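Long-range contacts in 2-oxoglutarate-dependent dioxygenase DAO (Oryza sativa subsp. indica, PDB 6KUN), which probably catalyses the iron- and 2-oxoglutarate-dependent oxidation of the auxin indole-3-acetic acid to inactive 2-oxoindole-3-acetic acid: residues B[45-49]-B[116-120]; B[186-190]-B[238-242]. All coordinates share one frame; numbering follows the deposited sequence.

Interaction 1 (B[45-49]-B[116-120])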
ATOM      1  N   LEU B  45       5.318  -8.488  -6.267  1.00 28.34           N
ATOM      2  CA  LEU B  45       4.635  -8.312  -7.547  1.00 22.57           C
ATOM      3  C   LEU B  45       3.467  -7.349  -7.403  1.00 20.78           C
ATOM      4  O   LEU B  45       3.256  -6.479  -8.248  1.00 20.37           O
ATOM      5  CB  LEU B  45       4.148  -9.681  -8.064  1.00 21.59           C
ATOM      6  CG  LEU B  45       3.424  -9.599  -9.405  1.00 21.27           C
ATOM      7  CD1 LEU B  45       4.315  -8.999 -10.508  1.00 24.57           C
ATOM      8  CD2 LEU B  45       2.949 -10.957  -9.806  1.00 22.68           C
ATOM      9  N   GLN B  46       2.698  -7.464  -6.321  1.00 18.04           N
ATOM     10  CA  GLN B  46       1.609  -6.511  -6.131  1.00 13.17           C
ATOM     11  C   GLN B  46       2.135  -5.087  -6.056  1.00 20.01           C
ATOM     12  O   GLN B  46       1.489  -4.157  -6.555  1.00 26.15           O
ATOM     13  CB  GLN B  46       0.846  -6.850  -4.852  1.00 19.64           C
ATOM     14  CG  GLN B  46       0.099  -8.141  -4.929  1.00 22.60           C
ATOM     15  CD  GLN B  46      -0.566  -8.418  -3.635  1.00 35.89           C
ATOM     16  OE1 GLN B  46      -1.359  -7.603  -3.168  1.00 39.14           O
ATOM     17  NE2 GLN B  46      -0.222  -9.534  -3.013  1.00 41.57           N
ATOM     18  N   ALA B  47       3.278  -4.885  -5.401  1.00 24.86           N
ATOM     19  CA  ALA B  47       3.830  -3.536  -5.295  1.00 20.32           C
ATOM     20  C   ALA B  47       4.308  -3.039  -6.658  1.00 22.32           C
ATOM     21  O   ALA B  47       4.117  -1.877  -7.032  1.00 20.68           O
ATOM     22  CB  ALA B  47       5.002  -3.521  -4.298  1.00 30.74           C
ATOM     23  N   GLU B  48       4.951  -3.902  -7.402  1.00 18.73           N
ATOM     24  CA  GLU B  48       5.439  -3.489  -8.720  1.00 23.41           C
ATOM     25  C   GLU B  48       4.273  -3.158  -9.655  1.00 22.36           C
ATOM     26  O   GLU B  48       4.367  -2.221 -10.466  1.00 20.27           O
ATOM     27  CB  GLU B  48       6.309  -4.604  -9.305  1.00 28.27           C
ATOM     28  CG  GLU B  48       7.499  -4.932  -8.436  1.00 40.11           C
ATOM     29  CD  GLU B  48       8.244  -6.161  -8.891  1.00 60.55           C
ATOM     30  OE1 GLU B  48       7.894  -6.705  -9.957  1.00 58.92           O
ATOM     31  OE2 GLU B  48       9.176  -6.585  -8.171  1.00 74.61           O
ATOM     32  N   MET B  49       3.164  -3.896  -9.536  1.00 20.79           N
ATOM     33  CA  MET B  49       2.011  -3.647 -10.392  1.00 19.62           C
ATOM     34  C   MET B  49       1.314  -2.343 -10.022  1.00 24.90           C
ATOM     35  O   MET B  49       0.844  -1.609 -10.898  1.00 16.68           O
ATOM     36  CB  MET B  49       1.029  -4.810 -10.289  1.00 19.10           C
ATOM     37  CG  MET B  49      -0.192  -4.632 -11.132  1.00 18.69           C
ATOM     38  SD  MET B  49       0.330  -4.606 -12.857  1.00 18.82           S
ATOM     39  CE  MET B  49      -1.283  -4.591 -13.641  1.00 24.91           C
ATOM     40  N   THR B 116       5.712  -6.304 -16.139  1.00 16.59           N
ATOM     41  CA  THR B 116       4.964  -6.385 -14.893  1.00 20.79           C
ATOM     42  C   THR B 116       3.492  -6.625 -15.178  1.00 20.41           C
ATOM     43  O   THR B 116       2.864  -7.485 -14.567  1.00 16.28           O
ATOM     44  CB  THR B 116       5.113  -5.098 -14.061  1.00 23.31           C
ATOM     45  OG1 THR B 116       6.465  -4.908 -13.656  1.00 20.07           O
ATOM     46  CG2 THR B 116       4.218  -5.142 -12.794  1.00 18.62           C
ATOM     47  N   VAL B 117       2.961  -5.904 -16.158  1.00 16.21           N
ATOM     48  CA  VAL B 117       1.575  -6.078 -16.544  1.00 14.40           C
ATOM     49  C   VAL B 117       1.352  -7.501 -17.034  1.00 22.44           C
ATOM     50  O   VAL B 117       0.357  -8.155 -16.684  1.00 15.33           O
ATOM     51  CB  VAL B 117       1.161  -5.046 -17.602  1.00 19.43           C
ATOM     52  CG1 VAL B 117      -0.240  -5.397 -18.173  1.00 20.24           C
ATOM     53  CG2 VAL B 117       1.132  -3.683 -17.015  1.00 13.78           C
ATOM     54  N   LYS B 118       2.285  -8.009 -17.822  1.00 17.54           N
ATOM     55  CA  LYS B 118       2.164  -9.367 -18.327  1.00 17.96           C
ATOM     56  C   LYS B 118       2.109 -10.357 -17.181  1.00 17.22           C
ATOM     57  O   LYS B 118       1.243 -11.250 -17.165  1.00 19.51           O
ATOM     58  CB  LYS B 118       3.333  -9.671 -19.258  1.00 21.95           C
ATOM     59  CG  LYS B 118       3.288 -11.027 -19.918  1.00 27.52           C
ATOM     60  CD  LYS B 118       4.410 -11.160 -20.970  1.00 35.64           C
ATOM     61  CE  LYS B 118       4.326 -12.514 -21.661  1.00 40.74           C
ATOM     62  NZ  LYS B 118       4.763 -12.446 -23.073  1.00 49.99           N
ATOM     63  N   ALA B 119       3.031 -10.233 -16.220  1.00 19.80           N
ATOM     64  CA  ALA B 119       3.081 -11.184 -15.117  1.00 15.87           C
ATOM     65  C   ALA B 119       1.811 -11.116 -14.285  1.00 24.42           C
ATOM     66  O   ALA B 119       1.245 -12.158 -13.916  1.00 17.97           O
ATOM     67  CB  ALA B 119       4.326 -10.923 -14.249  1.00 24.33           C
ATOM     68  N   TYR B 120       1.354  -9.907 -13.999  1.00 18.42           N
ATOM     69  CA  TYR B 120       0.150  -9.700 -13.283  1.00 20.97           C
ATOM     70  C   TYR B 120      -1.064 -10.311 -13.990  1.00 23.61           C
ATOM     71  O   TYR B 120      -1.790 -11.002 -13.390  1.00 23.14           O
ATOM     72  CB  TYR B 120      -0.072  -8.238 -12.923  1.00 22.04           C
ATOM     73  CG  TYR B 120      -0.727  -8.048 -11.626  1.00 16.89           C
ATOM     74  CD1 TYR B 120       0.002  -8.111 -10.499  1.00 24.04           C
ATOM     75  CD2 TYR B 120      -2.073  -7.828 -11.510  1.00 19.89           C
ATOM     76  CE1 TYR B 120      -0.551  -7.936  -9.299  1.00 30.51           C
ATOM     77  CE2 TYR B 120      -2.647  -7.651 -10.280  1.00 25.35           C
ATOM     78  CZ  TYR B 120      -1.854  -7.698  -9.185  1.00 35.06           C
ATOM     79  OH  TYR B 120      -2.257  -7.565  -7.915  1.00 46.55           O
TER
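The ring of Y120 carries this helix-helix contact, with M49 over one face and L45 at its edge. M49 CG sits almost above the ring centre, 3.5 Å from the Y120 centroid and 13° off the ring normal, so its hydrogens make a CH-pi contact. The sulfur lies more obliquely, a Met-aromatic contact in which M49 SD is 4.4 Å from the same centroid. With chi1 at 180°, M49 sets its CG opposite the backbone N and across the ring; a bend at chi2 (64°) then lays SD beside Y120 CB and brings M49 CE to 4.2 Å from V117 CG2. Near the ring plane, L45 CG meets Y120 CD1 at 3.9 Å, while the CD1 methyl of L45 reaches A119 CB at 4.2 Å. At the phenol end, Q46 CG lies 3.8 Å from Y120 OH; the Q46 amide is engaged by its own part of the chain, NE2 donating to V41 O. T116 brings the backbones together: its CG2 methyl is 3.6 Å from M49 CA, while OG1 bonds to H112 O on its own helix. No hydrogen bond crosses between 45-49 and 116-120, so van der Waals, CH-pi and Met-aromatic contacts make up the interface. The two helix axes pass 9.7 Å apart, running closer to antiparallel than to parallel. M49 also packs on F153 and M155, so helix 43-57 and helix 111-138 meet beside strand 151-158 of the large sheet, while V117 and K118 touch C104 on helix 97-106.

Interaction 2 (B[186-190]-B[238-242]). With AKG (2-oxoglutaric acid), chain G.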
ATOM      1  N   GLU B 186      -5.868   0.676  -2.338  1.00 35.39           N
ATOM      2  CA  GLU B 186      -5.767   0.623  -0.885  1.00 43.49           C
ATOM      3  C   GLU B 186      -6.207   1.930  -0.237  1.00 37.75           C
ATOM      4  O   GLU B 186      -6.790   1.918   0.849  1.00 48.42           O
ATOM      5  CB  GLU B 186      -4.323   0.326  -0.463  1.00 59.68           C
ATOM      6  CG  GLU B 186      -3.690  -0.878  -1.125  1.00 80.05           C
ATOM      7  CD  GLU B 186      -2.238  -1.059  -0.708  1.00 86.18           C
ATOM      8  OE1 GLU B 186      -1.445  -1.549  -1.540  1.00 86.34           O
ATOM      9  OE2 GLU B 186      -1.896  -0.703   0.449  1.00 73.75           O
ATOM     10  N   CYS B 187      -5.960   3.056  -0.891  1.00 28.47           N
ATOM     11  CA  CYS B 187      -6.225   4.351  -0.283  1.00 37.73           C
ATOM     12  C   CYS B 187      -7.624   4.867  -0.543  1.00 45.53           C
ATOM     13  O   CYS B 187      -8.192   5.542   0.316  1.00 46.36           O
ATOM     14  CB  CYS B 187      -5.199   5.359  -0.794  1.00 39.76           C
ATOM     15  SG  CYS B 187      -3.529   4.679  -0.628  1.00 47.37           S
ATOM     16  N   VAL B 188      -8.191   4.561  -1.698  1.00 37.56           N
ATOM     17  CA  VAL B 188      -9.474   5.092  -2.124  1.00 36.51           C
ATOM     18  C   VAL B 188     -10.410   3.894  -2.220  1.00 37.81           C
ATOM     19  O   VAL B 188     -10.219   3.019  -3.082  1.00 38.23           O
ATOM     20  CB  VAL B 188      -9.374   5.825  -3.471  1.00 37.69           C
ATOM     21  CG1 VAL B 188     -10.654   6.563  -3.763  1.00 36.21           C
ATOM     22  CG2 VAL B 188      -8.158   6.766  -3.471  1.00 41.49           C
ATOM     23  N   GLY B 189     -11.374   3.833  -1.326  1.00 37.98           N
ATOM     24  CA  GLY B 189     -12.367   2.779  -1.391  1.00 40.52           C
ATOM     25  C   GLY B 189     -13.471   3.148  -2.355  1.00 40.12           C
ATOM     26  O   GLY B 189     -13.227   3.542  -3.500  1.00 32.12           O
ATOM     27  N   GLY B 190     -14.705   3.045  -1.889  1.00 31.28           N
ATOM     28  CA  GLY B 190     -15.856   3.420  -2.678  1.00 42.56           C
ATOM     29  C   GLY B 190     -16.710   2.262  -3.149  1.00 40.40           C
ATOM     30  O   GLY B 190     -17.890   2.479  -3.448  1.00 36.48           O
ATOM     31  N   ALA B 238     -13.425  10.211  -2.006  1.00 34.76           N
ATOM     32  CA  ALA B 238     -12.273  11.069  -1.771  1.00 41.85           C
ATOM     33  C   ALA B 238     -11.962  11.839  -3.035  1.00 39.75           C
ATOM     34  O   ALA B 238     -12.387  11.465  -4.136  1.00 34.18           O
ATOM     35  CB  ALA B 238     -11.046  10.261  -1.336  1.00 49.32           C
ATOM     36  N   ALA B 239     -11.198  12.921  -2.872  1.00 29.20           N
ATOM     37  CA  ALA B 239     -10.873  13.811  -3.977  1.00 29.48           C
ATOM     38  C   ALA B 239      -9.583  13.424  -4.690  1.00 43.62           C
ATOM     39  O   ALA B 239      -8.898  14.298  -5.232  1.00 49.50           O
ATOM     40  CB  ALA B 239     -10.776  15.259  -3.471  1.00 34.00           C
ATOM     41  N   VAL B 240      -9.218  12.147  -4.676  1.00 35.70           N
ATOM     42  CA  VAL B 240      -8.029  11.681  -5.393  1.00 42.23           C
ATOM     43  C   VAL B 240      -8.399  10.553  -6.352  1.00 36.36           C
ATOM     44  O   VAL B 240      -9.387   9.842  -6.130  1.00 35.11           O
ATOM     45  CB  VAL B 240      -6.940  11.223  -4.404  1.00 43.49           C
ATOM     46  CG1 VAL B 240      -6.632  12.337  -3.426  1.00 54.25           C
ATOM     47  CG2 VAL B 240      -7.411   9.992  -3.636  1.00 36.92           C
ATOM     48  N   PRO B 241      -7.665  10.373  -7.446  1.00 36.67           N
ATOM     49  CA  PRO B 241      -7.996   9.291  -8.386  1.00 37.06           C
ATOM     50  C   PRO B 241      -8.008   7.921  -7.713  1.00 38.54           C
ATOM     51  O   PRO B 241      -7.149   7.610  -6.884  1.00 35.76           O
ATOM     52  CB  PRO B 241      -6.880   9.372  -9.432  1.00 30.94           C
ATOM     53  CG  PRO B 241      -6.311  10.750  -9.300  1.00 39.32           C
ATOM     54  CD  PRO B 241      -6.511  11.177  -7.877  1.00 35.09           C
ATOM     55  N   ARG B 242      -8.966   7.090  -8.113  1.00 32.09           N
ATOM     56  CA  ARG B 242      -9.044   5.711  -7.646  1.00 26.73           C
ATOM     57  C   ARG B 242      -8.626   4.746  -8.755  1.00 21.69           C
ATOM     58  O   ARG B 242      -9.212   4.737  -9.837  1.00 24.88           O
ATOM     59  CB  ARG B 242     -10.460   5.386  -7.169  1.00 33.90           C
ATOM     60  CG  ARG B 242     -10.709   3.905  -6.925  1.00 35.79           C
ATOM     61  CD  ARG B 242     -12.102   3.664  -6.370  1.00 46.60           C
ATOM     62  NE  ARG B 242     -12.386   2.242  -6.203  1.00 59.28           N
ATOM     63  CZ  ARG B 242     -12.664   1.412  -7.204  1.00 64.34           C
ATOM     64  NH1 ARG B 242     -12.698   1.863  -8.451  1.00 75.15           N
ATOM     65  NH2 ARG B 242     -12.910   0.133  -6.959  1.00 52.51           N
TER
HETATM   66  C1  AKG G 401     -16.761  -3.643 -11.488  1.00 73.33           C
HETATM   67  O1  AKG G 401     -15.890  -4.291 -10.869  1.00 65.02           O
HETATM   68  O2  AKG G 401     -17.375  -4.123 -12.465  1.00 54.16           O
HETATM   69  C2  AKG G 401     -17.072  -2.283 -11.057  1.00 76.35           C
HETATM   70  O5  AKG G 401     -18.204  -1.993 -10.709  1.00 72.04           O
HETATM   71  C3  AKG G 401     -15.983  -1.236 -11.045  1.00 69.22           C
HETATM   72  C4  AKG G 401     -14.696  -1.849 -10.505  1.00 74.03           C
HETATM   73  C5  AKG G 401     -13.615  -0.796 -10.468  1.00 73.56           C
HETATM   74  O3  AKG G 401     -13.184  -0.422  -9.355  1.00 74.56           O
HETATM   75  O4  AKG G 401     -13.190  -0.339 -11.551  1.00 81.29           O
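R242 and V188 pack where two loops of the jelly-roll (double-stranded beta-helix) meet, and R242 begins the Arg-X-Ser motif of this oxygenase family, with S244 also in the 2-oxoglutarate pocket. R242 CB rests on V188 CG1 at 3.6 Å. CG continues past the same methyl and V188 O, and CD comes to 3.1 Å from G189 O. The chain runs fully extended as far as NE, reaching from the loop contact into the pocket; E184 is a long, weak ionic partner of NE. At the tip, the C5 carboxylate carbon of 2-oxoglutarate lies in the guanidinium plane, at its edge. NH1 and NH2 both donate to the single oxygen O3, but these bonds are modelled implausibly short and O3 crowds R242 CZ, so its exact position is doubtful. Y158 OH is a further hydrogen-bond partner of the ligand. On the other segment, C187 forms a disulfide with C187 of the second subunit, placing the loop at the dimer contact. V188 turns its other methyl, CG2, to V240, and there the fit is tight: V188 CG2 lies 3.3 Å from V240 CG2.

Overall arrangement
Neither contact shares a secondary-structure element with the other; they follow in series along the chain, with centres about 20 Å apart and nearest atoms about 6 Å apart. Interaction 1 joins two helices beside the large sheet, away from the annotated sites, and is apolar with an aromatic ring at its heart. Interaction 2 joins two loops leading into strands of the jelly-roll and combines valine packing with an arginine whose tip lies in the cosubstrate pocket. Both are partly buried: interaction 1 loses its cover toward L45 and E48, interaction 2 toward V240 and P241. Interaction 2 is tied by a disulfide to the second subunit, whereas no other chain of the assembly touches interaction 1.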